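Local coordinates for prolyl oligopeptidase (Galerina marginata, PDB 5N4B), which cleaves a toxin precursor after proline residues and then macrocyclises the released 25-residue peptide in the biosynthesis of the amanitin toxins, at residues A[15-20]-A[35-40]; A[605-610]-A[666-671]; A[640-645]-A[671-676]. The protein carries 1 engineered substitution. All blocks are in the same frame, centred on the assembly; numbering follows the deposited sequence.

How the interactions relate
From the N terminus, interaction 1 comes first: it closes the hairpin of strands 21-26 and 30-35 by joining the chain just before it to the turn just after it. Interactions 2 and 3 follow much later and cross, since 640-645 lies between the segments of interaction 2 while its partner 671-676 runs on beyond them. Both bring a loop of the alpha/beta-hydrolase domain, one after strand 598-602 and one before strand 653-659, onto helix 668-680, and they share Phe671. Lys672 ties all three together, with salt bridges to Asp36 of interaction 1 and Asp607 of interaction 2, so the N-terminal segment is fastened to the hydrolase domain.

Interaction 1 (A[15-20]-A[35-40])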
loop_
_atom_site.group_PDB
_atom_site.type_symbol
_atom_site.label_atom_id
_atom_site.label_comp_id
_atom_site.label_asym_id
_atom_site.label_seq_id
_atom_site.Cartn_x
_atom_site.Cartn_y
_atom_site.Cartn_z
ATOM N N THR A 15 -4.216 -24.066 24.958
ATOM C CA THR A 15 -5.049 -23.657 23.823
ATOM C C THR A 15 -5.998 -24.791 23.491
ATOM O O THR A 15 -5.577 -25.825 22.961
ATOM C CB THR A 15 -4.202 -23.292 22.621
ATOM O OG1 THR A 15 -3.264 -22.312 23.038
ATOM C CG2 THR A 15 -5.039 -22.698 21.489
ATOM N N ARG A 16 -7.274 -24.592 23.806
ATOM C CA ARG A 16 -8.280 -25.614 23.586
ATOM C C ARG A 16 -8.326 -26.011 22.126
ATOM O O ARG A 16 -8.155 -25.180 21.238
ATOM C CB ARG A 16 -9.655 -25.037 23.988
ATOM C CG ARG A 16 -10.809 -25.996 23.789
ATOM C CD ARG A 16 -12.034 -25.476 24.543
ATOM N NE ARG A 16 -12.543 -24.228 23.983
ATOM C CZ ARG A 16 -13.450 -24.164 23.011
ATOM N NH1 ARG A 16 -13.973 -25.271 22.485
ATOM N NH2 ARG A 16 -13.846 -22.997 22.565
ATOM N N ARG A 17 -8.555 -27.301 21.867
ATOM C CA ARG A 17 -8.775 -27.839 20.529
ATOM C C ARG A 17 -10.200 -28.317 20.455
ATOM O O ARG A 17 -10.583 -29.268 21.158
ATOM C CB ARG A 17 -7.831 -28.984 20.203
ATOM C CG ARG A 17 -6.383 -28.515 20.073
ATOM C CD ARG A 17 -5.380 -29.671 19.944
ATOM N NE ARG A 17 -5.656 -30.512 18.791
ATOM C CZ ARG A 17 -5.337 -30.235 17.532
ATOM N NH1 ARG A 17 -4.727 -29.102 17.217
ATOM N NH2 ARG A 17 -5.597 -31.097 16.552
ATOM N N SER A 18 -10.999 -27.662 19.637
ATOM C CA SER A 18 -12.377 -28.073 19.483
ATOM C C SER A 18 -12.481 -29.268 18.554
ATOM O O SER A 18 -11.513 -29.702 17.921
ATOM C CB SER A 18 -13.216 -26.923 18.977
ATOM O OG SER A 18 -13.057 -26.810 17.569
ATOM N N ASP A 19 -13.688 -29.832 18.498
ATOM C CA ASP A 19 -13.955 -30.944 17.599
ATOM C C ASP A 19 -14.546 -30.496 16.250
ATOM O O ASP A 19 -15.029 -31.336 15.485
ATOM C CB ASP A 19 -14.865 -31.981 18.298
ATOM C CG ASP A 19 -16.304 -31.522 18.447
ATOM O OD1 ASP A 19 -16.626 -30.352 18.167
ATOM O OD2 ASP A 19 -17.150 -32.357 18.866
ATOM N N HIS A 20 -14.450 -29.203 15.918
ATOM C CA HIS A 20 -15.021 -28.683 14.676
ATOM C C HIS A 20 -14.349 -29.303 13.457
ATOM O O HIS A 20 -13.120 -29.373 13.369
ATOM C CB HIS A 20 -14.851 -27.167 14.618
ATOM C CG HIS A 20 -15.565 -26.532 13.477
ATOM N ND1 HIS A 20 -16.825 -25.982 13.593
ATOM C CD2 HIS A 20 -15.209 -26.387 12.181
ATOM C CE1 HIS A 20 -17.208 -25.526 12.412
ATOM N NE2 HIS A 20 -16.245 -25.764 11.540
ATOM N N PRO A 35 -10.343 -30.962 9.857
ATOM C CA PRO A 35 -10.537 -30.488 11.239
ATOM C C PRO A 35 -10.086 -29.040 11.343
ATOM O O PRO A 35 -9.066 -28.664 10.770
ATOM C CB PRO A 35 -9.617 -31.392 12.053
ATOM C CG PRO A 35 -9.510 -32.664 11.214
ATOM C CD PRO A 35 -9.438 -32.132 9.795
ATOM N N ASP A 36 -10.834 -28.249 12.126
ATOM C CA ASP A 36 -10.483 -26.852 12.415
ATOM C C ASP A 36 -10.581 -26.663 13.928
ATOM O O ASP A 36 -11.475 -25.975 14.435
ATOM C CB ASP A 36 -11.363 -25.872 11.645
ATOM C CG ASP A 36 -10.702 -24.470 11.455
ATOM O OD1 ASP A 36 -9.458 -24.404 11.265
ATOM O OD2 ASP A 36 -11.436 -23.456 11.456
ATOM N N PRO A 37 -9.644 -27.250 14.679
ATOM C CA PRO A 37 -9.726 -27.223 16.141
ATOM C C PRO A 37 -9.596 -25.847 16.720
ATOM O O PRO A 37 -9.905 -25.650 17.906
ATOM C CB PRO A 37 -8.559 -28.134 16.586
ATOM C CG PRO A 37 -7.646 -28.153 15.423
ATOM C CD PRO A 37 -8.518 -28.057 14.203
ATOM N N TYR A 38 -9.088 -24.881 15.933
ATOM C CA TYR A 38 -8.943 -23.505 16.389
ATOM C C TYR A 38 -9.974 -22.575 15.744
ATOM O O TYR A 38 -9.777 -21.347 15.702
ATOM C CB TYR A 38 -7.491 -23.006 16.192
ATOM C CG TYR A 38 -6.506 -23.955 16.873
ATOM C CD1 TYR A 38 -6.573 -24.219 18.241
ATOM C CD2 TYR A 38 -5.527 -24.621 16.125
ATOM C CE1 TYR A 38 -5.708 -25.101 18.829
ATOM C CE2 TYR A 38 -4.673 -25.496 16.716
ATOM C CZ TYR A 38 -4.746 -25.745 18.050
ATOM O OH TYR A 38 -3.878 -26.676 18.623
ATOM N N GLN A 39 -11.089 -23.129 15.275
ATOM C CA GLN A 39 -12.162 -22.292 14.735
ATOM C C GLN A 39 -12.575 -21.228 15.728
ATOM O O GLN A 39 -12.938 -20.114 15.334
ATOM C CB GLN A 39 -13.361 -23.163 14.317
ATOM C CG GLN A 39 -14.527 -22.341 13.723
ATOM C CD GLN A 39 -15.350 -21.637 14.791
ATOM O OE1 GLN A 39 -15.558 -22.176 15.883
ATOM N NE2 GLN A 39 -15.801 -20.406 14.504
ATOM N N TRP A 40 -12.509 -21.542 17.023
ATOM C CA TRP A 40 -12.942 -20.626 18.071
ATOM C C TRP A 40 -12.076 -19.371 18.149
ATOM O O TRP A 40 -12.529 -18.356 18.673
ATOM C CB TRP A 40 -13.032 -21.343 19.414
ATOM C CG TRP A 40 -11.752 -21.906 19.904
ATOM C CD1 TRP A 40 -11.236 -23.126 19.618
ATOM C CD2 TRP A 40 -10.831 -21.247 20.757
ATOM N NE1 TRP A 40 -10.012 -23.263 20.262
ATOM C CE2 TRP A 40 -9.753 -22.127 20.973
ATOM C CE3 TRP A 40 -10.815 -19.998 21.387
ATOM C CZ2 TRP A 40 -8.678 -21.805 21.794
ATOM C CZ3 TRP A 40 -9.742 -19.678 22.193
ATOM C CH2 TRP A 40 -8.683 -20.572 22.386
HETATM O O HOH W 1 -3.516 -26.554 21.261
HETATM O O HOH W 2 -14.791 -24.188 17.319
#
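The indole of Trp40 receives the guanidinium of Arg16 on one face, NH2 lying nearest at 3.6 Å from CG, while the Arg16 carbonyl oxygen sits at its edge in the ring plane. This is a stacked cation-pi contact, the planes tilted by 29°, with Arg16 CZ over the face, 4.3 Å from the centroid of the five-membered ring. Trp40 holds CG in the crowded position between its backbone N and carbonyl carbon (chi1 61°), bringing NE1 to Arg16 O at 2.8 Å, from above the carbonyl plane. Arg16 NE forms a salt bridge with Glu47 of helix 46-64. The Arg17 guanidinium has the Pro37 ring over one face, and at its edge, in plane, NH1 donates to Tyr38 OH, 2.9 Å away. The Tyr38 ring has Pro37 CG over one face, toward its rim, and Arg16 O at its edge. A water joins the Tyr38 hydroxyl to Thr15 O. On the His20 ring, Gln39 CG stands almost over the centre of one face, a CH-pi contact, while His20 NE2 is hydrogen-bonded to Asp22. Between these groups the backbones pair across the base of the hairpin of strands 21-26 and 30-35, where a type I turn from Asp36 to Gln39 begins the path to helix 46-64. Asp36 N reaches His20 O at 2.8 Å, nearly straight at 176°. Ser18 N meets Pro37 O at 2.9 Å along an in-plane lone pair; proline, lacking an N-H, suits the second position of the turn and still offers this carbonyl. Ser18 OG, on a short side chain, accepts from His20 N in an ST turn. The Asp36 carboxylate pairs with Lys672 of helix 668-680, which also packs against Tyr38 through Ala675 and Thr676.

Interaction 2 (A[605-610]-A[666-671]); sequences VADLLK and VPMHSF
The imidazole of His669 lies between the Met668 methyl CE, 3.6 Å above the centre of one face, and Val605 CA over the opposite face, displaced toward the rim. Val605 CA makes a CH-pi contact, 4.1 Å from the ring centroid, and the Val605 side chain runs alongside His669, so that CG1 comes to 3.8 Å from CE1. Met668 curls back over its neighbour's ring because CG occupies the crowded position (chi1 74°) and the chain bends again at chi2; a flexible, apolar thioether suits that path, and CE also touches Asp607 CB. With CG of His669 anti to its carbonyl carbon (chi1 -79°), ND1 faces the loop and accepts from Asp607 N at 3.0 Å, the donor lying in the ring plane, so ND1 probably carries the lone pair rather than a proton. This joins the first turn of helix 668-680 to the loop following strand 598-602 in the alpha/beta-hydrolase domain; the side chain of Val605 is about 6 Å from that of Ala578, the engineered residue at the catalytic serine position. Small Ala606 lets the backbones come close, its CB resting 3.6 Å from His669 O. Asp607 turns its carboxylate away from the imidazole: OD2 forms a salt bridge with Lys672, one turn along the helix, while OD1 accepts weak bonds from Leu609 N and Lys610 N.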
loop_
_atom_site.group_PDB
_atom_site.type_symbol
_atom_site.label_atom_id
_atom_site.label_comp_id
_atom_site.label_asym_id
_atom_site.label_seq_id
_atom_site.Cartn_x
_atom_site.Cartn_y
_atom_site.Cartn_z
ATOM N N VAL A 605 -2.306 -13.352 5.768
ATOM C CA VAL A 605 -3.304 -14.388 5.477
ATOM C C VAL A 605 -2.636 -15.735 5.751
ATOM O O VAL A 605 -1.437 -15.903 5.510
ATOM C CB VAL A 605 -3.760 -14.285 4.015
ATOM C CG1 VAL A 605 -4.632 -15.418 3.623
ATOM C CG2 VAL A 605 -4.434 -12.940 3.769
ATOM N N ALA A 606 -3.386 -16.702 6.278
ATOM C CA ALA A 606 -2.824 -18.030 6.549
ATOM C C ALA A 606 -3.826 -19.162 6.427
ATOM O O ALA A 606 -3.414 -20.317 6.178
ATOM C CB ALA A 606 -2.180 -18.084 7.933
ATOM N N ASP A 607 -5.116 -18.883 6.602
ATOM C CA ASP A 607 -6.167 -19.885 6.413
ATOM C C ASP A 607 -6.696 -19.647 5.002
ATOM O O ASP A 607 -7.582 -18.823 4.774
ATOM C CB ASP A 607 -7.235 -19.779 7.481
ATOM C CG ASP A 607 -8.304 -20.830 7.311
ATOM O OD1 ASP A 607 -8.428 -21.418 6.214
ATOM O OD2 ASP A 607 -9.064 -21.057 8.287
ATOM N N LEU A 608 -6.113 -20.339 4.025
ATOM C CA LEU A 608 -6.520 -20.143 2.637
ATOM C C LEU A 608 -7.773 -20.943 2.272
ATOM O O LEU A 608 -8.244 -20.838 1.131
ATOM C CB LEU A 608 -5.404 -20.497 1.665
ATOM C CG LEU A 608 -4.293 -19.530 1.439
ATOM C CD1 LEU A 608 -3.396 -20.065 0.325
ATOM C CD2 LEU A 608 -4.792 -18.153 1.043
ATOM N N LEU A 609 -8.327 -21.724 3.205
ATOM C CA LEU A 609 -9.618 -22.357 2.978
ATOM C C LEU A 609 -10.794 -21.490 3.385
ATOM O O LEU A 609 -11.885 -21.680 2.850
ATOM C CB LEU A 609 -9.727 -23.719 3.674
ATOM C CG LEU A 609 -8.744 -24.770 3.197
ATOM C CD1 LEU A 609 -8.961 -26.050 3.950
ATOM C CD2 LEU A 609 -8.849 -24.992 1.725
ATOM N N LYS A 610 -10.588 -20.501 4.263
ATOM C CA LYS A 610 -11.693 -19.684 4.772
ATOM C C LYS A 610 -11.500 -18.182 4.549
ATOM O O LYS A 610 -12.335 -17.399 5.003
ATOM C CB LYS A 610 -11.941 -19.977 6.268
ATOM C CG LYS A 610 -12.360 -21.427 6.608
ATOM C CD LYS A 610 -12.774 -21.621 8.119
ATOM C CE LYS A 610 -14.048 -20.881 8.470
ATOM N NZ LYS A 610 -14.540 -21.191 9.875
ATOM N N VAL A 666 -8.217 -10.245 8.766
ATOM C CA VAL A 666 -8.595 -10.469 10.156
ATOM C C VAL A 666 -7.530 -11.302 10.881
ATOM O O VAL A 666 -6.924 -12.212 10.280
ATOM C CB VAL A 666 -9.993 -11.119 10.270
ATOM C CG1 VAL A 666 -11.090 -10.126 9.892
ATOM C CG2 VAL A 666 -10.092 -12.361 9.430
ATOM N N PRO A 667 -7.269 -11.015 12.155
ATOM C CA PRO A 667 -6.145 -11.640 12.858
ATOM C C PRO A 667 -6.322 -13.118 13.143
ATOM O O PRO A 667 -5.327 -13.775 13.481
ATOM C CB PRO A 667 -6.029 -10.817 14.141
ATOM C CG PRO A 667 -7.384 -10.204 14.295
ATOM C CD PRO A 667 -7.880 -9.959 12.937
ATOM N N MET A 668 -7.526 -13.683 12.985
ATOM C CA MET A 668 -7.697 -15.124 13.161
ATOM C C MET A 668 -6.756 -15.921 12.283
ATOM O O MET A 668 -6.369 -17.007 12.667
ATOM C CB MET A 668 -9.149 -15.527 12.902
ATOM C CG MET A 668 -9.583 -15.525 11.473
ATOM S SD MET A 668 -9.265 -17.114 10.671
ATOM C CE MET A 668 -9.639 -16.750 8.964
ATOM N N HIS A 669 -6.341 -15.383 11.135
ATOM C CA HIS A 669 -5.406 -16.079 10.269
ATOM C C HIS A 669 -4.128 -16.403 11.043
ATOM O O HIS A 669 -3.689 -17.556 11.121
ATOM C CB HIS A 669 -5.081 -15.174 9.083
ATOM C CG HIS A 669 -6.121 -15.155 8.030
ATOM N ND1 HIS A 669 -6.313 -16.196 7.138
ATOM C CD2 HIS A 669 -7.036 -14.208 7.715
ATOM C CE1 HIS A 669 -7.299 -15.887 6.324
ATOM N NE2 HIS A 669 -7.760 -14.686 6.651
ATOM N N SER A 670 -3.479 -15.364 11.561
ATOM C CA SER A 670 -2.289 -15.531 12.365
ATOM C C SER A 670 -2.552 -16.325 13.643
ATOM O O SER A 670 -1.695 -17.097 14.086
ATOM C CB SER A 670 -1.750 -14.180 12.783
ATOM O OG SER A 670 -1.150 -13.527 11.689
ATOM N N PHE A 671 -3.703 -16.112 14.292
ATOM C CA PHE A 671 -4.001 -16.865 15.521
ATOM C C PHE A 671 -4.047 -18.376 15.250
ATOM O O PHE A 671 -3.463 -19.176 16.004
ATOM C CB PHE A 671 -5.327 -16.424 16.139
ATOM C CG PHE A 671 -5.386 -15.034 16.631
ATOM C CD1 PHE A 671 -4.255 -14.233 16.749
ATOM C CD2 PHE A 671 -6.633 -14.491 16.986
ATOM C CE1 PHE A 671 -4.382 -12.915 17.226
ATOM C CE2 PHE A 671 -6.741 -13.208 17.449
ATOM C CZ PHE A 671 -5.612 -12.419 17.560
#

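Interaction 3 (A[640-645]-A[671-676])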
loop_
_atom_site.group_PDB
_atom_site.type_symbol
_atom_site.label_atom_id
_atom_site.label_comp_id
_atom_site.label_asym_id
_atom_site.label_seq_id
_atom_site.Cartn_x
_atom_site.Cartn_y
_atom_site.Cartn_z
ATOM N N SER A 640 -2.125 -23.901 1.709
ATOM C CA SER A 640 -2.648 -23.119 2.839
ATOM C C SER A 640 -1.787 -23.328 4.070
ATOM O O SER A 640 -1.708 -24.467 4.546
ATOM C CB SER A 640 -4.011 -23.655 3.157
ATOM O OG SER A 640 -4.568 -22.933 4.225
ATOM N N PRO A 641 -1.148 -22.310 4.630
ATOM C CA PRO A 641 -0.185 -22.571 5.716
ATOM C C PRO A 641 -0.807 -23.234 6.923
ATOM O O PRO A 641 -0.195 -24.136 7.497
ATOM C CB PRO A 641 0.388 -21.163 6.012
ATOM C CG PRO A 641 0.254 -20.453 4.687
ATOM C CD PRO A 641 -1.019 -20.951 4.082
ATOM N N VAL A 642 -2.012 -22.842 7.313
ATOM C CA VAL A 642 -2.664 -23.415 8.491
ATOM C C VAL A 642 -2.907 -24.898 8.322
ATOM O O VAL A 642 -3.047 -25.597 9.323
ATOM C CB VAL A 642 -3.993 -22.662 8.705
ATOM C CG1 VAL A 642 -4.973 -23.429 9.583
ATOM C CG2 VAL A 642 -3.741 -21.264 9.311
ATOM N N HIS A 643 -2.958 -25.396 7.092
ATOM C CA HIS A 643 -3.283 -26.792 6.815
ATOM C C HIS A 643 -2.097 -27.652 6.429
ATOM O O HIS A 643 -2.308 -28.822 6.102
ATOM C CB HIS A 643 -4.368 -26.864 5.752
ATOM C CG HIS A 643 -5.584 -26.116 6.159
ATOM N ND1 HIS A 643 -5.847 -24.821 5.758
ATOM C CD2 HIS A 643 -6.551 -26.438 7.048
ATOM C CE1 HIS A 643 -6.929 -24.392 6.366
ATOM N NE2 HIS A 643 -7.384 -25.358 7.152
ATOM N N ASN A 644 -0.872 -27.125 6.480
ATOM C CA ASN A 644 0.296 -27.856 6.024
ATOM C C ASN A 644 1.429 -27.901 7.033
ATOM O O ASN A 644 2.564 -28.217 6.668
ATOM C CB ASN A 644 0.721 -27.331 4.667
ATOM C CG ASN A 644 -0.240 -27.780 3.597
ATOM O OD1 ASN A 644 -0.178 -28.932 3.120
ATOM N ND2 ASN A 644 -1.211 -26.938 3.270
ATOM N N VAL A 645 1.166 -27.584 8.296
ATOM C CA VAL A 645 2.191 -27.667 9.337
ATOM C C VAL A 645 2.453 -29.132 9.644
ATOM O O VAL A 645 1.525 -29.934 9.688
ATOM C CB VAL A 645 1.740 -26.903 10.590
ATOM C CG1 VAL A 645 2.784 -27.047 11.666
ATOM C CG2 VAL A 645 1.471 -25.452 10.271
ATOM N N PHE A 671 -3.703 -16.112 14.292
ATOM C CA PHE A 671 -4.001 -16.865 15.521
ATOM C C PHE A 671 -4.047 -18.376 15.250
ATOM O O PHE A 671 -3.463 -19.176 16.004
ATOM C CB PHE A 671 -5.327 -16.424 16.139
ATOM C CG PHE A 671 -5.386 -15.034 16.631
ATOM C CD1 PHE A 671 -4.255 -14.233 16.749
ATOM C CD2 PHE A 671 -6.633 -14.491 16.986
ATOM C CE1 PHE A 671 -4.382 -12.915 17.226
ATOM C CE2 PHE A 671 -6.741 -13.208 17.449
ATOM C CZ PHE A 671 -5.612 -12.419 17.560
ATOM N N LYS A 672 -4.736 -18.780 14.190
ATOM C CA LYS A 672 -4.780 -20.195 13.873
ATOM C C LYS A 672 -3.396 -20.708 13.527
ATOM O O LYS A 672 -3.018 -21.815 13.912
ATOM C CB LYS A 672 -5.738 -20.472 12.729
ATOM C CG LYS A 672 -7.202 -20.312 13.069
ATOM C CD LYS A 672 -8.047 -20.830 11.897
ATOM C CE LYS A 672 -9.465 -20.537 12.135
ATOM N NZ LYS A 672 -10.218 -20.993 10.972
ATOM N N PHE A 673 -2.630 -19.930 12.769
ATOM C CA PHE A 673 -1.314 -20.403 12.365
ATOM C C PHE A 673 -0.418 -20.626 13.577
ATOM O O PHE A 673 0.216 -21.681 13.698
ATOM C CB PHE A 673 -0.685 -19.493 11.312
ATOM C CG PHE A 673 0.594 -20.023 10.751
ATOM C CD1 PHE A 673 0.563 -21.143 9.937
ATOM C CD2 PHE A 673 1.792 -19.448 11.072
ATOM C CE1 PHE A 673 1.725 -21.649 9.388
ATOM C CE2 PHE A 673 2.978 -19.951 10.526
ATOM C CZ PHE A 673 2.922 -21.073 9.701
ATOM N N ILE A 674 -0.350 -19.657 14.493
ATOM C CA ILE A 674 0.547 -19.788 15.646
ATOM C C ILE A 674 0.062 -20.906 16.574
ATOM O O ILE A 674 0.864 -21.671 17.126
ATOM C CB ILE A 674 0.786 -18.459 16.376
ATOM C CG1 ILE A 674 2.001 -18.520 17.325
ATOM C CG2 ILE A 674 -0.441 -18.062 17.141
ATOM C CD1 ILE A 674 3.313 -18.759 16.630
ATOM N N ALA A 675 -1.250 -21.049 16.741
ATOM C CA ALA A 675 -1.744 -22.144 17.576
ATOM C C ALA A 675 -1.385 -23.497 16.976
ATOM O O ALA A 675 -1.053 -24.447 17.701
ATOM C CB ALA A 675 -3.258 -21.994 17.739
ATOM N N THR A 676 -1.445 -23.595 15.650
ATOM C CA THR A 676 -1.105 -24.829 14.956
ATOM C C THR A 676 0.392 -25.120 15.046
ATOM O O THR A 676 0.801 -26.266 15.263
ATOM C CB THR A 676 -1.603 -24.729 13.503
ATOM O OG1 THR A 676 -3.021 -24.528 13.508
ATOM C CG2 THR A 676 -1.338 -25.972 12.736
#
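Helix 668-680 of the alpha/beta-hydrolase domain packs here against the loop that leads from helix 630-636 to strand 653-659, and the joint is apolar. Phe673 turns its ring to the loop: CG is anti to its backbone N (chi1 -173°). Its CE1 corner meets Pro641 CB at 3.7 Å, and the Pro641 carbonyl oxygen lies at the ring edge, in its plane. Val645 CG2 approaches the same CE1 obliquely, at 3.9 Å, while Met585 and Val589 of helix 579-590 and Ile656 of strand 653-659 also touch this ring; a large aromatic side chain suits a place where the loop, that helix and that strand all meet it. Val642 sets its CG2 branch over the helix backbone, 3.9 Å from Phe673 N and 4.0 Å from Lys672 CB; its compact, branched shape fits this close approach. Lys672 extends beyond CG toward Asp36, Glu42 and Asp607, whose carboxylates surround its ammonium group, and would be expected to favour its charged form. The loop keeps its own shape through Ser640 O, which accepts from both His643 N and Asn644 ND2. One turn after Phe673, Thr676 presents its methyl to the loop, CG2 standing 3.8 Å from Val645 CG2. Its hydroxyl turns back on the helix, where OG1 donates to Lys672 O at 2.7 Å, from above the carbonyl plane.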